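Local coordinates for peptidoglycan-recognition protein SD (Drosophila melanogaster, PDB 2RKQ) that binds peptidoglycan of Gram-positive bacteria and activates the Toll pathway of the fly's innate immune response, at residues V2-R7 with L123-K128; G75-G80 with L116-E121; N54-K59 with S63-H68; S46-N51 with A101-F106. One frame throughout, in Å; residues are numbered along the deposited sequence. Where two conformers were deposited one is given.

Contact 1. Residues V2-R7 with L123-K128; sequences VPIVTR and LEQAVK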
loop_
_atom_site.group_PDB
_atom_site.type_symbol
_atom_site.label_atom_id
_atom_site.label_comp_id
_atom_site.label_asym_id
_atom_site.label_seq_id
_atom_site.Cartn_x
_atom_site.Cartn_y
_atom_site.Cartn_z
ATOM N N VAL A 2 -4.573 -14.118 -4.056
ATOM C CA VAL A 2 -5.079 -13.002 -4.847
ATOM C C VAL A 2 -4.096 -12.717 -5.992
ATOM O O VAL A 2 -2.871 -12.704 -5.792
ATOM C CB VAL A 2 -5.378 -11.756 -3.953
ATOM C CG1 VAL A 2 -4.123 -11.276 -3.227
ATOM C CG2 VAL A 2 -6.034 -10.642 -4.750
ATOM N N PRO A 3 -4.617 -12.531 -7.221
ATOM C CA PRO A 3 -3.687 -12.229 -8.282
ATOM C C PRO A 3 -3.049 -10.863 -8.059
ATOM O O PRO A 3 -3.616 -9.998 -7.380
ATOM C CB PRO A 3 -4.540 -12.245 -9.563
ATOM C CG PRO A 3 -5.891 -12.697 -9.176
ATOM C CD PRO A 3 -6.016 -12.581 -7.684
ATOM N N ILE A 4 -1.849 -10.718 -8.592
ATOM C CA ILE A 4 -1.101 -9.470 -8.480
ATOM C C ILE A 4 -0.873 -8.968 -9.897
ATOM O O ILE A 4 -0.415 -9.715 -10.764
ATOM C CB ILE A 4 0.261 -9.681 -7.777
ATOM C CG1 ILE A 4 0.093 -10.281 -6.367
ATOM C CG2 ILE A 4 1.082 -8.357 -7.729
ATOM C CD1 ILE A 4 -0.744 -9.429 -5.426
ATOM N N VAL A 5 -1.223 -7.708 -10.144
ATOM C CA VAL A 5 -0.828 -7.058 -11.388
ATOM C C VAL A 5 0.621 -6.638 -11.217
ATOM O O VAL A 5 0.926 -5.665 -10.515
ATOM C CB VAL A 5 -1.694 -5.840 -11.689
ATOM C CG1 VAL A 5 -1.257 -5.189 -13.013
ATOM C CG2 VAL A 5 -3.184 -6.215 -11.730
ATOM N N THR A 6 1.517 -7.385 -11.840
ATOM C CA THR A 6 2.935 -7.143 -11.671
ATOM C C THR A 6 3.333 -5.828 -12.304
ATOM O O THR A 6 2.600 -5.254 -13.114
ATOM C CB THR A 6 3.772 -8.245 -12.297
ATOM O OG1 THR A 6 3.529 -8.274 -13.706
ATOM C CG2 THR A 6 3.450 -9.601 -11.664
ATOM N N ARG A 7 4.508 -5.353 -11.912
ATOM C CA ARG A 7 5.022 -4.102 -12.437
ATOM C C ARG A 7 4.968 -4.082 -13.956
ATOM O O ARG A 7 4.551 -3.096 -14.549
ATOM C CB ARG A 7 6.455 -3.879 -11.955
ATOM C CG ARG A 7 6.598 -3.707 -10.435
ATOM C CD ARG A 7 8.052 -3.477 -10.069
ATOM N NE ARG A 7 8.510 -2.149 -10.500
ATOM C CZ ARG A 7 8.547 -1.077 -9.700
ATOM N NH1 ARG A 7 8.128 -1.146 -8.443
ATOM N NH2 ARG A 7 9.005 0.083 -10.165
ATOM N N LEU A 123 -3.132 -9.563 2.583
ATOM C CA LEU A 123 -2.456 -9.749 3.851
ATOM C C LEU A 123 -2.242 -11.225 4.132
ATOM O O LEU A 123 -1.154 -11.637 4.529
ATOM C CB LEU A 123 -3.242 -9.083 4.981
ATOM C CG LEU A 123 -3.200 -7.555 4.935
ATOM C CD1 LEU A 123 -4.295 -6.946 5.794
ATOM C CD2 LEU A 123 -1.804 -7.062 5.347
ATOM N N GLU A 124 -3.279 -12.017 3.906
ATOM C CA GLU A 124 -3.172 -13.466 4.098
ATOM C C GLU A 124 -2.075 -14.041 3.215
ATOM O O GLU A 124 -1.255 -14.856 3.668
ATOM C CB GLU A 124 -4.500 -14.144 3.805
ATOM C CG GLU A 124 -4.450 -15.653 4.038
ATOM C CD GLU A 124 -5.668 -16.374 3.521
ATOM O OE1 GLU A 124 -5.625 -17.620 3.430
ATOM O OE2 GLU A 124 -6.661 -15.706 3.177
ATOM N N GLN A 125 -2.063 -13.608 1.960
ATOM C CA GLN A 125 -1.065 -14.077 1.017
ATOM C C GLN A 125 0.351 -13.650 1.406
ATOM O O GLN A 125 1.290 -14.426 1.308
ATOM C CB GLN A 125 -1.417 -13.549 -0.362
ATOM C CG GLN A 125 -0.420 -13.918 -1.435
ATOM C CD GLN A 125 -1.018 -13.741 -2.801
ATOM O OE1 GLN A 125 -0.727 -12.763 -3.506
ATOM N NE2 GLN A 125 -1.904 -14.645 -3.166
ATOM N N ALA A 126 0.490 -12.410 1.847
ATOM C CA ALA A 126 1.792 -11.917 2.259
ATOM C C ALA A 126 2.341 -12.738 3.428
ATOM O O ALA A 126 3.548 -13.004 3.490
ATOM C CB ALA A 126 1.704 -10.441 2.637
ATOM N N VAL A 127 1.472 -13.124 4.373
ATOM C CA VAL A 127 1.912 -14.020 5.455
ATOM C C VAL A 127 2.342 -15.380 4.904
ATOM O O VAL A 127 3.429 -15.863 5.244
ATOM C CB VAL A 127 0.825 -14.200 6.533
ATOM C CG1 VAL A 127 1.255 -15.240 7.568
ATOM C CG2 VAL A 127 0.529 -12.855 7.220
ATOM N N LYS A 128 1.516 -15.972 4.046
ATOM C CA LYS A 128 1.852 -17.297 3.506
ATOM C C LYS A 128 3.132 -17.308 2.695
ATOM O O LYS A 128 3.843 -18.327 2.640
ATOM C CB LYS A 128 0.698 -17.832 2.678
ATOM C CG LYS A 128 -0.386 -18.365 3.554
ATOM C CD LYS A 128 -1.656 -18.596 2.791
ATOM C CE LYS A 128 -2.554 -19.473 3.634
ATOM N NZ LYS A 128 -3.802 -19.801 2.915
#
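Val2 lays its CG1 methyl against the end of Gln125. This methyl sits between the backbone N and the carbonyl carbon (chi1 60°). In that position it lies 4.0 Å from Gln125 CD. The two side chains cross at about a right angle. Ile4 brings CG1 and CD1 alongside the outer end of the Gln125 amide, and its side chain and Gln125 slide past each other in opposite directions. Gln125 reaches out from helix 113-128 with CG anti to its backbone N (chi1 178°). Its chain stays extended beyond CG, which carries the amide up to the backbone of Val2.

The contact joins the N-terminal run, as it enters the short, weakly bonded edge strand 4-5, to helix 113-128. Strand 4-5 pairs with strand 77-79 through backbone bonds of Val5. The helix turns Leu123, Ala126 and Val127 to strand 132-133, with Leu123 and Val127 also reaching Tyr136. On its outer side, Lys128 NZ makes a salt bridge with Glu124 OE1 at 2.9 Å, one helical turn back. The lysine comes to the anti side of that oxygen, 20° out of the carboxylate plane.

The amide of Gln125 is probably modelled the wrong way round. As deposited, Val2 N lies 2.9 Å from Gln125 NE2, and Val2 O lies 3.1 Å from Gln125 OE1. Turning the amide over would set a possible acceptor against Val2 N and a possible donor against Val2 O. The chemistry is therefore consistent with a buried glutamine amide that meets both polar atoms of one backbone residue, beside the methyls of Val2 and Ile4.

Contact 2. Residues G75-G80 with L116-E121; sequences GKVYEG and LDAAKE
Ala118 of helix 113-128 meets Gly75 and Val77, at the start of strand 77-79. This is helix-on-sheet packing in the mixed alpha/beta fold of the peptidoglycan-recognition proteins, which belong to the amidase 2 family.

The apolar part is small. Val77 sends CG2 to the CB of Ala118, 3.8 Å away. Its CG2 stands beside the backbone N, because CG1 takes the place anti to that N (chi1 176°). Val77 also touches Ile4 and Tyr69 of the neighbouring strands. Ala118 and Ala119 rest on Ile71 of strand 69-71. The short alanine side chain lets the helix come close: the CA atoms of Gly75 and Ala118 are 6.0 Å apart.

Alternation along the strand divides the work. Val77 points to helix 113-128. The side chain of Tyr78 goes to helix 42-58, where it touches Cys45 and Met49, and its OH bonds to Asn74 ND2.

Several polar groups of the two segments have partners elsewhere. In one of its two conformers, Lys76 NZ forms a salt bridge with Asp42 OD2. Asp117 OD2 forms one with Lys113 NZ, a turn earlier in the same helix. Glu79 OE1 accepts from Arg7 N. The backbone of strand 77-79 is bonded to strands on both its sides, through Val5 and Leu70.

The remaining touch is of backbone on methyl. Gly75 has a positive phi (84°), a conformation that suits a glycine. The carbonyl of this turn faces the helix, and Gly75 O comes to 3.3 Å from Ala118 CB.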
loop_
_atom_site.group_PDB
_atom_site.type_symbol
_atom_site.label_atom_id
_atom_site.label_comp_id
_atom_site.label_asym_id
_atom_site.label_seq_id
_atom_site.Cartn_x
_atom_site.Cartn_y
_atom_site.Cartn_z
ATOM N N GLY A 75 -10.770 -3.507 -7.624
ATOM C CA GLY A 75 -10.478 -4.673 -6.795
ATOM C C GLY A 75 -9.156 -5.357 -7.082
ATOM O O GLY A 75 -8.868 -6.400 -6.495
ATOM N N LYS A 76 -8.357 -4.781 -7.977
ATOM C CA LYS A 76 -7.080 -5.396 -8.353
ATOM C C LYS A 76 -5.949 -4.891 -7.484
ATOM O O LYS A 76 -5.941 -3.736 -7.060
ATOM C CB LYS A 76 -6.763 -5.146 -9.824
ATOM C CG LYS A 76 -7.643 -5.995 -10.740
ATOM C CD LYS A 76 -7.171 -5.960 -12.179
ATOM C CE LYS A 76 -7.939 -6.986 -13.021
ATOM N NZ LYS A 76 -7.417 -7.046 -14.392
ATOM N N VAL A 77 -4.987 -5.777 -7.248
ATOM C CA VAL A 77 -3.818 -5.463 -6.435
ATOM C C VAL A 77 -2.652 -5.294 -7.393
ATOM O O VAL A 77 -2.376 -6.183 -8.193
ATOM C CB VAL A 77 -3.476 -6.586 -5.463
ATOM C CG1 VAL A 77 -2.187 -6.237 -4.707
ATOM C CG2 VAL A 77 -4.647 -6.849 -4.501
ATOM N N TYR A 78 -2.020 -4.120 -7.328
ATOM C CA TYR A 78 -0.882 -3.775 -8.185
ATOM C C TYR A 78 0.407 -3.831 -7.392
ATOM O O TYR A 78 0.502 -3.321 -6.272
ATOM C CB TYR A 78 -1.070 -2.380 -8.787
ATOM C CG TYR A 78 -2.279 -2.290 -9.663
ATOM C CD1 TYR A 78 -3.543 -2.117 -9.107
ATOM C CD2 TYR A 78 -2.166 -2.402 -11.042
ATOM C CE1 TYR A 78 -4.681 -2.073 -9.899
ATOM C CE2 TYR A 78 -3.297 -2.365 -11.864
ATOM C CZ TYR A 78 -4.557 -2.201 -11.280
ATOM O OH TYR A 78 -5.688 -2.172 -12.070
ATOM N N GLU A 79 1.410 -4.441 -7.991
ATOM C CA GLU A 79 2.721 -4.556 -7.379
ATOM C C GLU A 79 3.509 -3.247 -7.441
ATOM O O GLU A 79 3.609 -2.630 -8.504
ATOM C CB GLU A 79 3.519 -5.612 -8.125
ATOM C CG GLU A 79 4.902 -5.815 -7.560
ATOM C CD GLU A 79 5.699 -6.831 -8.349
ATOM O OE1 GLU A 79 5.459 -6.995 -9.573
ATOM O OE2 GLU A 79 6.579 -7.450 -7.720
ATOM N N GLY A 80 4.048 -2.855 -6.291
ATOM C CA GLY A 80 4.942 -1.697 -6.184
ATOM C C GLY A 80 6.358 -2.162 -5.899
ATOM O O GLY A 80 6.892 -3.040 -6.594
ATOM N N LEU A 116 -11.559 -3.908 -0.553
ATOM C CA LEU A 116 -11.366 -4.378 0.821
ATOM C C LEU A 116 -11.096 -5.864 0.860
ATOM O O LEU A 116 -10.216 -6.297 1.597
ATOM C CB LEU A 116 -12.576 -4.036 1.699
ATOM C CG LEU A 116 -12.860 -2.545 1.845
ATOM C CD1 LEU A 116 -14.246 -2.360 2.417
ATOM C CD2 LEU A 116 -11.855 -1.941 2.775
ATOM N N ASP A 117 -11.850 -6.644 0.080
ATOM C CA ASP A 117 -11.598 -8.092 0.007
ATOM C C ASP A 117 -10.177 -8.354 -0.458
ATOM O O ASP A 117 -9.479 -9.186 0.101
ATOM C CB ASP A 117 -12.537 -8.773 -0.972
ATOM C CG ASP A 117 -13.958 -8.863 -0.468
ATOM O OD1 ASP A 117 -14.225 -8.630 0.745
ATOM O OD2 ASP A 117 -14.810 -9.194 -1.311
ATOM N N ALA A 118 -9.765 -7.636 -1.501
ATOM C CA ALA A 118 -8.436 -7.789 -2.076
ATOM C C ALA A 118 -7.348 -7.518 -1.023
ATOM O O ALA A 118 -6.361 -8.269 -0.933
ATOM C CB ALA A 118 -8.281 -6.857 -3.272
ATOM N N ALA A 119 -7.535 -6.473 -0.212
ATOM C CA ALA A 119 -6.574 -6.161 0.855
ATOM C C ALA A 119 -6.481 -7.290 1.879
ATOM O O ALA A 119 -5.391 -7.671 2.279
ATOM C CB ALA A 119 -6.948 -4.850 1.540
ATOM N N LYS A 120 -7.619 -7.828 2.309
ATOM C CA LYS A 120 -7.586 -8.918 3.302
ATOM C C LYS A 120 -6.930 -10.165 2.715
ATOM O O LYS A 120 -6.151 -10.852 3.388
ATOM C CB LYS A 120 -8.990 -9.236 3.804
ATOM C CG LYS A 120 -9.608 -8.057 4.510
ATOM C CD LYS A 120 -11.112 -8.217 4.700
ATOM C CE LYS A 120 -11.677 -6.952 5.309
ATOM N NZ LYS A 120 -13.160 -7.048 5.477
ATOM N N GLU A 121 -7.231 -10.447 1.452
ATOM C CA GLU A 121 -6.633 -11.598 0.789
ATOM C C GLU A 121 -5.139 -11.373 0.602
ATOM O O GLU A 121 -4.327 -12.299 0.753
ATOM C CB GLU A 121 -7.314 -11.848 -0.569
ATOM C CG GLU A 121 -8.742 -12.344 -0.431
ATOM C CD GLU A 121 -9.619 -12.005 -1.613
ATOM O OE1 GLU A 121 -9.078 -11.667 -2.677
ATOM O OE2 GLU A 121 -10.870 -12.084 -1.466
#

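Contact 3. Residues N54-K59 with S63-H68; sequences NFQMSK and SDIGYH
The C-terminal part of helix 42-58 and the irregular loop 63-68 run close together, with the CA atoms of Met57 and Asp64 5.6 Å apart and those of Gln56 and Ile65 6.0 Å apart. A backbone bond between Gln56 and Phe62 ties the turn that joins them.

Met57 covers the start of the loop. Its CG lies 3.6 Å from Asp64 CA, and SD is 3.8 Å from the same atom. The chain then bends at chi3 (67°), which turns CE to Ser63 O at 3.5 Å. The thioether thus lies along backbone rather than against a side chain.

Gln56 reaches the next part of the loop. CG is beside its backbone N (chi1 -65°), and the chain beyond is extended. The amide ends alongside Ile65 and Gly66. NE2 touches Ile65 CG1 at 3.4 Å. It also lies 2.7 Å from Gly66 N. Both are donors, so this is not a hydrogen bond, and such a short approach is a doubtful feature of the model. Gln56 OE1 approaches the Tyr67 ring obliquely and has a weak bond to Gln60 NE2.

The CB of Asp64 points away from the helix. Its OD2 makes a salt bridge with Arg7 NH2 and accepts from Gln53 NE2. The loop backbone is bonded at Gly66 to Ala88 and at Tyr67 to Arg81. The chemistry implies a division of roles. The helix meets the loop by packing, while a buried acid, probably kept charged by its arginine, ties the loop to the N-terminal run.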
loop_
_atom_site.group_PDB
_atom_site.type_symbol
_atom_site.label_atom_id
_atom_site.label_comp_id
_atom_site.label_asym_id
_atom_site.label_seq_id
_atom_site.Cartn_x
_atom_site.Cartn_y
_atom_site.Cartn_z
ATOM N N ASN A 54 4.883 8.175 -11.437
ATOM C CA ASN A 54 5.558 9.306 -12.076
ATOM C C ASN A 54 5.557 10.535 -11.171
ATOM O O ASN A 54 6.563 11.251 -11.096
ATOM C CB ASN A 54 4.899 9.678 -13.407
ATOM C CG ASN A 54 5.032 8.608 -14.492
ATOM O OD1 ASN A 54 4.314 8.671 -15.501
ATOM N ND2 ASN A 54 5.919 7.641 -14.312
ATOM N N PHE A 55 4.446 10.795 -10.490
ATOM C CA PHE A 55 4.381 11.921 -9.561
ATOM C C PHE A 55 5.366 11.742 -8.413
ATOM O O PHE A 55 6.124 12.652 -8.075
ATOM C CB PHE A 55 2.974 12.094 -8.986
ATOM C CG PHE A 55 2.870 13.199 -7.966
ATOM C CD1 PHE A 55 2.937 12.918 -6.600
ATOM C CD2 PHE A 55 2.711 14.523 -8.376
ATOM C CE1 PHE A 55 2.851 13.939 -5.653
ATOM C CE2 PHE A 55 2.621 15.553 -7.430
ATOM C CZ PHE A 55 2.691 15.253 -6.068
ATOM N N GLN A 56 5.353 10.570 -7.792
ATOM C CA GLN A 56 6.232 10.345 -6.652
ATOM C C GLN A 56 7.707 10.371 -7.042
ATOM O O GLN A 56 8.552 10.883 -6.296
ATOM C CB GLN A 56 5.883 9.027 -5.968
ATOM C CG GLN A 56 4.495 9.077 -5.354
ATOM C CD GLN A 56 4.286 8.007 -4.323
ATOM O OE1 GLN A 56 3.900 8.293 -3.177
ATOM N NE2 GLN A 56 4.588 6.790 -4.685
ATOM N N MET A 57 8.029 9.821 -8.202
ATOM C CA MET A 57 9.411 9.812 -8.636
ATOM C C MET A 57 9.839 11.191 -9.117
ATOM O O MET A 57 10.941 11.650 -8.794
ATOM C CB MET A 57 9.612 8.759 -9.715
ATOM C CG MET A 57 9.482 7.337 -9.189
ATOM S SD MET A 57 9.650 6.062 -10.448
ATOM C CE MET A 57 11.367 6.246 -10.890
ATOM N N SER A 58 8.981 11.862 -9.883
ATOM C CA SER A 58 9.341 13.171 -10.434
ATOM C C SER A 58 9.178 14.354 -9.483
ATOM O O SER A 58 10.089 15.191 -9.389
ATOM C CB SER A 58 8.567 13.436 -11.715
ATOM O OG SER A 58 9.204 12.787 -12.785
ATOM N N LYS A 59 8.058 14.434 -8.781
ATOM C CA LYS A 59 7.787 15.573 -7.900
ATOM C C LYS A 59 8.297 15.352 -6.480
ATOM O O LYS A 59 8.922 16.247 -5.900
ATOM C CB LYS A 59 6.290 15.904 -7.864
ATOM C CG LYS A 59 5.628 16.030 -9.234
ATOM C CD LYS A 59 6.151 17.214 -9.986
ATOM C CE LYS A 59 5.321 17.499 -11.224
ATOM N NZ LYS A 59 6.041 18.534 -12.034
ATOM N N SER A 63 12.681 7.187 -5.146
ATOM C CA SER A 63 13.301 6.265 -6.076
ATOM C C SER A 63 12.313 5.443 -6.889
ATOM O O SER A 63 12.685 4.898 -7.924
ATOM C CB SER A 63 14.233 5.317 -5.340
ATOM O OG SER A 63 15.235 6.066 -4.665
ATOM N N ASP A 64 11.078 5.323 -6.394
ATOM C CA ASP A 64 10.067 4.465 -7.019
ATOM C C ASP A 64 8.761 4.856 -6.397
ATOM O O ASP A 64 8.736 5.632 -5.438
ATOM C CB ASP A 64 10.405 2.999 -6.707
ATOM C CG ASP A 64 9.584 1.989 -7.500
ATOM O OD1 ASP A 64 9.635 0.818 -7.090
ATOM O OD2 ASP A 64 8.933 2.347 -8.504
ATOM N N ILE A 65 7.665 4.331 -6.940
ATOM C CA ILE A 65 6.387 4.410 -6.239
ATOM C C ILE A 65 6.613 3.961 -4.789
ATOM O O ILE A 65 7.402 3.065 -4.536
ATOM C CB ILE A 65 5.326 3.559 -6.968
ATOM C CG1 ILE A 65 3.917 3.960 -6.539
ATOM C CG2 ILE A 65 5.664 2.037 -6.913
ATOM C CD1 ILE A 65 2.874 3.424 -7.514
ATOM N N GLY A 66 5.950 4.614 -3.840
ATOM C CA GLY A 66 6.353 4.502 -2.438
ATOM C C GLY A 66 5.888 3.277 -1.689
ATOM O O GLY A 66 6.351 3.004 -0.585
ATOM N N TYR A 67 4.945 2.558 -2.284
ATOM C CA TYR A 67 4.265 1.442 -1.622
ATOM C C TYR A 67 4.654 0.107 -2.216
ATOM O O TYR A 67 5.150 0.028 -3.353
ATOM C CB TYR A 67 2.743 1.639 -1.739
ATOM C CG TYR A 67 2.300 2.887 -1.034
ATOM C CD1 TYR A 67 1.985 4.032 -1.735
ATOM C CD2 TYR A 67 2.232 2.925 0.350
ATOM C CE1 TYR A 67 1.618 5.177 -1.067
ATOM C CE2 TYR A 67 1.881 4.065 1.021
ATOM C CZ TYR A 67 1.561 5.180 0.314
ATOM O OH TYR A 67 1.202 6.304 1.025
ATOM N N HIS A 68 4.429 -0.953 -1.434
ATOM C CA HIS A 68 4.655 -2.315 -1.898
ATOM C C HIS A 68 3.514 -2.854 -2.725
ATOM O O HIS A 68 3.738 -3.646 -3.656
ATOM C CB HIS A 68 4.936 -3.231 -0.716
ATOM C CG HIS A 68 6.067 -2.735 0.113
ATOM N ND1 HIS A 68 7.388 -2.918 -0.228
ATOM C CD2 HIS A 68 6.068 -1.954 1.216
ATOM C CE1 HIS A 68 8.154 -2.298 0.654
ATOM N NE2 HIS A 68 7.375 -1.713 1.544
#

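Contact 4. Residues S46-N51 with A101-F106; sequences SQHMRN and AFIGNF. Unlike the reference sequence in segment 46-51: Arg50 (reference Gln).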
loop_
_atom_site.group_PDB
_atom_site.type_symbol
_atom_site.label_atom_id
_atom_site.label_comp_id
_atom_site.label_asym_id
_atom_site.label_seq_id
_atom_site.Cartn_x
_atom_site.Cartn_y
_atom_site.Cartn_z
ATOM N N SER A 46 -4.814 1.249 -13.987
ATOM C CA SER A 46 -3.453 1.098 -14.489
ATOM C C SER A 46 -2.852 2.480 -14.753
ATOM O O SER A 46 -1.673 2.728 -14.438
ATOM C CB SER A 46 -3.459 0.215 -15.724
ATOM O OG SER A 46 -2.167 0.087 -16.262
ATOM N N GLN A 47 -3.657 3.399 -15.282
ATOM C CA GLN A 47 -3.143 4.727 -15.566
ATOM C C GLN A 47 -2.861 5.481 -14.278
ATOM O O GLN A 47 -1.854 6.193 -14.175
ATOM C CB GLN A 47 -4.098 5.519 -16.449
ATOM C CG GLN A 47 -3.484 6.844 -16.964
ATOM C CD GLN A 47 -2.134 6.649 -17.680
ATOM O OE1 GLN A 47 -1.098 7.180 -17.252
ATOM N NE2 GLN A 47 -2.137 5.864 -18.749
ATOM N N HIS A 48 -3.726 5.316 -13.282
ATOM C CA HIS A 48 -3.490 5.942 -11.984
ATOM C C HIS A 48 -2.202 5.415 -11.370
ATOM O O HIS A 48 -1.460 6.165 -10.737
ATOM C CB HIS A 48 -4.667 5.692 -11.038
ATOM C CG HIS A 48 -5.828 6.605 -11.286
ATOM N ND1 HIS A 48 -6.583 7.150 -10.269
ATOM C CD2 HIS A 48 -6.358 7.074 -12.439
ATOM C CE1 HIS A 48 -7.529 7.916 -10.788
ATOM N NE2 HIS A 48 -7.418 7.881 -12.101
ATOM N N MET A 49 -1.923 4.131 -11.575
ATOM C CA MET A 49 -0.665 3.562 -11.089
ATOM C C MET A 49 0.546 4.260 -11.709
ATOM O O MET A 49 1.469 4.664 -11.000
ATOM C CB MET A 49 -0.592 2.059 -11.385
ATOM C CG MET A 49 -1.436 1.182 -10.459
ATOM S SD MET A 49 -0.802 1.225 -8.771
ATOM C CE MET A 49 0.824 0.556 -9.022
ATOM N N ARG A 50 0.543 4.403 -13.029
ATOM C CA ARG A 50 1.655 5.084 -13.682
ATOM C C ARG A 50 1.735 6.545 -13.276
ATOM O O ARG A 50 2.832 7.072 -13.051
ATOM C CB ARG A 50 1.569 4.937 -15.194
ATOM C CG ARG A 50 1.839 3.511 -15.648
ATOM C CD ARG A 50 1.839 3.399 -17.143
ATOM N NE ARG A 50 0.522 3.643 -17.715
ATOM C CZ ARG A 50 -0.450 2.738 -17.790
ATOM N NH1 ARG A 50 -0.271 1.519 -17.319
ATOM N NH2 ARG A 50 -1.608 3.061 -18.333
ATOM N N ASN A 51 0.590 7.205 -13.143
ATOM C CA ASN A 51 0.593 8.610 -12.767
ATOM C C ASN A 51 1.124 8.803 -11.359
ATOM O O ASN A 51 1.880 9.739 -11.103
ATOM C CB ASN A 51 -0.795 9.231 -12.924
ATOM C CG ASN A 51 -1.224 9.323 -14.371
ATOM O OD1 ASN A 51 -0.420 9.143 -15.280
ATOM N ND2 ASN A 51 -2.507 9.596 -14.591
ATOM N N ALA A 101 -1.415 0.691 -0.228
ATOM C CA ALA A 101 -2.224 1.898 -0.409
ATOM C C ALA A 101 -3.435 1.614 -1.259
ATOM O O ALA A 101 -3.329 1.020 -2.337
ATOM C CB ALA A 101 -1.401 3.025 -1.037
ATOM N N PHE A 102 -4.597 2.019 -0.761
ATOM C CA PHE A 102 -5.785 1.980 -1.577
ATOM C C PHE A 102 -5.780 3.206 -2.466
ATOM O O PHE A 102 -5.558 4.342 -2.002
ATOM C CB PHE A 102 -7.023 2.026 -0.694
ATOM C CG PHE A 102 -7.351 0.728 -0.008
ATOM C CD1 PHE A 102 -6.613 0.287 1.085
ATOM C CD2 PHE A 102 -8.453 -0.024 -0.433
ATOM C CE1 PHE A 102 -6.939 -0.898 1.721
ATOM C CE2 PHE A 102 -8.794 -1.214 0.204
ATOM C CZ PHE A 102 -8.046 -1.647 1.285
ATOM N N ILE A 103 -6.030 2.969 -3.745
ATOM C CA ILE A 103 -6.081 4.074 -4.695
ATOM C C ILE A 103 -7.416 4.786 -4.505
ATOM O O ILE A 103 -8.485 4.160 -4.602
ATOM C CB ILE A 103 -5.941 3.597 -6.149
ATOM C CG1 ILE A 103 -4.591 2.874 -6.333
ATOM C CG2 ILE A 103 -6.107 4.809 -7.098
ATOM C CD1 ILE A 103 -4.440 2.140 -7.652
ATOM N N GLY A 104 -7.323 6.085 -4.228
ATOM C CA GLY A 104 -8.498 6.918 -3.978
ATOM C C GLY A 104 -8.396 7.696 -2.688
ATOM O O GLY A 104 -7.348 7.712 -2.044
ATOM N N ASN A 105 -9.504 8.337 -2.310
ATOM C CA ASN A 105 -9.555 9.122 -1.099
ATOM C C ASN A 105 -10.699 8.615 -0.249
ATOM O O ASN A 105 -11.873 8.697 -0.638
ATOM C CB ASN A 105 -9.720 10.613 -1.392
ATOM C CG ASN A 105 -9.545 11.457 -0.147
ATOM O OD1 ASN A 105 -10.213 11.237 0.867
ATOM N ND2 ASN A 105 -8.614 12.390 -0.200
ATOM N N PHE A 106 -10.349 8.087 0.914
ATOM C CA PHE A 106 -11.328 7.391 1.740
ATOM C C PHE A 106 -11.546 8.072 3.073
ATOM O O PHE A 106 -11.811 7.432 4.089
ATOM C CB PHE A 106 -10.930 5.915 1.818
ATOM C CG PHE A 106 -10.794 5.317 0.470
ATOM C CD1 PHE A 106 -9.543 5.054 -0.087
ATOM C CD2 PHE A 106 -11.923 5.152 -0.315
ATOM C CE1 PHE A 106 -9.450 4.567 -1.383
ATOM C CE2 PHE A 106 -11.843 4.673 -1.597
ATOM C CZ PHE A 106 -10.601 4.381 -2.144
#
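The helical bond from Asn51 N to Gln47 O, 2.8 Å long, belongs to the turn that presents His48 and Met49 to Ile103. This turn is part of helix 42-58. In the peptidoglycan-recognition fold here, that helix packs on one face of the mixed sheet. Helix 113-128 packs on the other.

Ile103 follows the end of strand 97-102 and carries its side of the contact alone. Its CB points to the helix, and its two branches part. CG2, anti to the backbone N, goes to the imidazole of His48. CG1 stands beside the backbone N (chi1 -60°) and leads CD1 to Met49. The ring of His48 is met obliquely, with ND1 4.0 Å from Ile103 CG2. Met49 folds back at chi2 and chi3, and its side chain crosses Ile103 at about a right angle. Leu70 lies beside both Met49 and Ile103.

The preceding residue, Phe102, faces the other way and touches Ala115, Leu116 and Ala119 of helix 113-128. After Ile103 the chain turns at Gly104, whose phi of 128° suits glycine. Gly104 N bonds to Thr34 OG1. Elsewhere on helix 42-58, Arg50 NH1 bonds to Trp10 O. Arg50 differs from the reference sequence, which has glutamine. The apolar touch is between sulfur and methyl, with Met49 SD 3.9 Å from Ile103 CD1.

Contacts 1, 2 and 4 pack helices against one mixed sheet, and contact 3 lies at the loop that leads into it. Contacts 1 and 2 share helix 113-128, and their centres are 7 Å apart. They are joined by strand pairing, with Val5 N 2.7 Å from Val77 O. Contacts 3 and 4 share helix 42-58, with centres 12 Å apart. Met49 of contact 4 is a hub: its CE lies 3.5 Å from Tyr78 CB of contact 2 and 3.8 Å from Ile65 CD1 of contact 3. Contacts 1 and 3 are 20 Å apart between centres, yet the Arg7 NH2 to Asp64 OD2 salt bridge, 2.8 Å, spans them. Contacts 2 and 3 lie on opposite sides of the chain's centre.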